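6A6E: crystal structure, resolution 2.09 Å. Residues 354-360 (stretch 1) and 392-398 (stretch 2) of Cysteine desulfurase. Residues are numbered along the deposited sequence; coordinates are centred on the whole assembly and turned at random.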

# COMPACT_ATOMS: atom_id res chain seq x y z
N HIS A 354 28.31 -23.23 2.87
CA HIS A 354 27.54 -22.08 3.38
C HIS A 354 26.24 -21.89 2.54
O HIS A 354 26.26 -22.02 1.32
CB HIS A 354 28.33 -20.75 3.23
CG HIS A 354 29.61 -20.68 3.99
ND1 HIS A 354 30.75 -20.09 3.46
CD2 HIS A 354 29.94 -21.10 5.24
CE1 HIS A 354 31.73 -20.16 4.34
NE2 HIS A 354 31.26 -20.76 5.43
N PRO A 355 25.12 -21.56 3.19
CA PRO A 355 23.88 -21.36 2.39
C PRO A 355 23.98 -20.35 1.25
O PRO A 355 23.59 -20.68 0.15
CB PRO A 355 22.86 -20.96 3.44
CG PRO A 355 23.32 -21.65 4.67
CD PRO A 355 24.83 -21.57 4.62
N HIS A 356 24.59 -19.21 1.46
CA HIS A 356 24.78 -18.21 0.35
C HIS A 356 25.58 -18.72 -0.82
O HIS A 356 25.26 -18.37 -1.95
CB HIS A 356 25.31 -16.82 0.81
CG HIS A 356 24.92 -15.67 -0.11
ND1 HIS A 356 25.33 -14.36 0.08
CD2 HIS A 356 24.16 -15.66 -1.23
CE1 HIS A 356 24.83 -13.60 -0.87
NE2 HIS A 356 24.11 -14.36 -1.68
N ASP A 357 26.60 -19.55 -0.57
CA ASP A 357 27.31 -20.20 -1.69
C ASP A 357 26.40 -21.14 -2.46
O ASP A 357 26.52 -21.24 -3.67
CB ASP A 357 28.54 -21.00 -1.22
CG ASP A 357 29.59 -20.13 -0.55
OD1 ASP A 357 29.68 -18.94 -0.94
OD2 ASP A 357 30.28 -20.64 0.38
N VAL A 358 25.53 -21.89 -1.78
CA VAL A 358 24.56 -22.78 -2.49
C VAL A 358 23.68 -21.97 -3.44
O VAL A 358 23.58 -22.29 -4.61
CB VAL A 358 23.71 -23.61 -1.52
CG1 VAL A 358 22.67 -24.44 -2.27
CG2 VAL A 358 24.58 -24.51 -0.67
N SER A 359 23.07 -20.87 -2.92
CA SER A 359 22.21 -20.05 -3.73
C SER A 359 23.02 -19.33 -4.84
O SER A 359 22.52 -19.14 -5.96
CB SER A 359 21.45 -19.05 -2.84
OG SER A 359 20.47 -19.71 -2.07
N HIS A 360 24.25 -18.93 -4.53
CA HIS A 360 25.01 -18.20 -5.51
C HIS A 360 25.30 -19.12 -6.71
O HIS A 360 25.04 -18.77 -7.83
CB HIS A 360 26.32 -17.65 -4.93
CG HIS A 360 27.17 -17.08 -6.00
ND1 HIS A 360 26.91 -15.87 -6.58
CD2 HIS A 360 28.19 -17.64 -6.73
CE1 HIS A 360 27.75 -15.67 -7.59
NE2 HIS A 360 28.54 -16.73 -7.70
N PHE A 392 25.71 -26.20 12.01
CA PHE A 392 24.54 -25.45 11.56
C PHE A 392 24.89 -23.97 11.40
O PHE A 392 25.24 -23.30 12.36
CB PHE A 392 23.36 -25.64 12.52
CG PHE A 392 22.05 -24.99 12.06
CD1 PHE A 392 21.31 -25.54 11.04
CD2 PHE A 392 21.57 -23.83 12.68
CE1 PHE A 392 20.12 -24.95 10.62
CE2 PHE A 392 20.38 -23.23 12.27
CZ PHE A 392 19.66 -23.79 11.23
N PRO A 393 24.71 -23.44 10.19
CA PRO A 393 25.11 -22.09 9.87
C PRO A 393 24.14 -21.02 10.31
O PRO A 393 24.32 -19.90 9.93
CB PRO A 393 25.22 -22.13 8.35
CG PRO A 393 24.27 -23.18 7.93
CD PRO A 393 24.31 -24.21 8.99
N ASN A 394 23.11 -21.36 11.07
CA ASN A 394 22.13 -20.36 11.57
C ASN A 394 21.29 -19.69 10.50
O ASN A 394 20.80 -18.57 10.68
CB ASN A 394 22.81 -19.34 12.47
CG ASN A 394 23.32 -19.97 13.75
OD1 ASN A 394 22.69 -20.87 14.34
ND2 ASN A 394 24.49 -19.52 14.18
N SER A 395 21.11 -20.44 9.42
CA SER A 395 20.41 -20.05 8.24
C SER A 395 20.23 -21.28 7.41
O SER A 395 20.81 -22.34 7.74
CB SER A 395 21.18 -18.99 7.43
OG SER A 395 22.53 -19.35 7.31
N THR A 396 19.43 -21.17 6.34
CA THR A 396 19.19 -22.30 5.44
C THR A 396 19.03 -21.81 4.03
O THR A 396 18.91 -20.62 3.79
CB THR A 396 17.90 -23.14 5.78
OG1 THR A 396 16.76 -22.54 5.16
CG2 THR A 396 17.69 -23.27 7.30
N VAL A 397 19.02 -22.76 3.12
CA VAL A 397 18.70 -22.54 1.76
C VAL A 397 17.20 -22.94 1.66
O VAL A 397 16.74 -23.83 2.38
CB VAL A 397 19.55 -23.44 0.82
CG1 VAL A 397 19.22 -23.20 -0.63
CG2 VAL A 397 21.04 -23.19 1.02
N ARG A 398 16.49 -22.33 0.72
CA ARG A 398 15.06 -22.65 0.52
C ARG A 398 14.67 -22.61 -0.95
O ARG A 398 14.99 -21.67 -1.67
CB ARG A 398 14.16 -21.78 1.40
CG ARG A 398 12.69 -22.21 1.35
CD ARG A 398 11.74 -21.11 1.87
NE ARG A 398 11.84 -19.91 1.05
CZ ARG A 398 11.40 -18.72 1.41
NH1 ARG A 398 10.81 -18.59 2.59
NH2 ARG A 398 11.53 -17.67 0.58

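What holds the two stretches together? Apolar packing does, with no hydrogen bond crossing between them. The helix that begins at Pro355 runs at 26° to the strand 396-398, with their axes 7.7 Å apart at closest approach, and the two stretches bury 259 Å², both sides summed. Pro355 and Val397 form the centre of this small contact: their CA atoms lie 5.3 Å apart, and each has more area covered by the other stretch than any of its neighbours. CG2 of Val397 sits 3.6 Å from CA of Pro355 and 3.8 Å from its CB, so this methyl group rests against both the backbone and the ring of the proline. The same methyl lies 3.7 Å from CB of Val358, so it touches two residues of the first helical turn. On the strand, the CA-to-CB bonds alternate: Val397 points toward the helix, whereas Thr396 and Arg398 point away.

How does the proline ring meet the loop before the strand? Ring atoms of Pro355 also meet residues before Val397. CD of Pro355 lies 3.7 Å from CG of Pro393, a ring-to-ring apolar contact, while CB of Pro355 approaches the backbone C of Thr396 at 4.0 Å. One compact side chain thus touches loop and strand alike.

Where do polar atoms enter the contact? Two serine hydroxyls lie beside carbon atoms. OG of Ser395 is 3.6 Å from CG of Pro355, and OG of Ser359 is 4.0 Å from CG1 of Val397; both are van der Waals neighbours. The Ser359 hydroxyl is not left unsatisfied, since it is hydrogen-bonded elsewhere in the structure. CG1 of Val397 also lies 4.0 Å from CG1 of Val358.

What keeps the helical side in shape? Backbone hydrogen bonds within stretch 1 contribute. His354 occupies the N-cap position, and its backbone O accepts a hydrogen bond from N of Val358 at 3.2 Å; O of Pro355 accepts one from N of Ser359 at 3.1 Å. These bonds help set the turn from which Pro355, Val358 and Ser359 all direct their CA-to-CB bonds toward the other stretch. A weak hydrogen bond from ND1 of His354 to OD2 of Asp357, 3.2 Å long with an angle of 129° at the hydrogen, links two side chains that take no part in the contact.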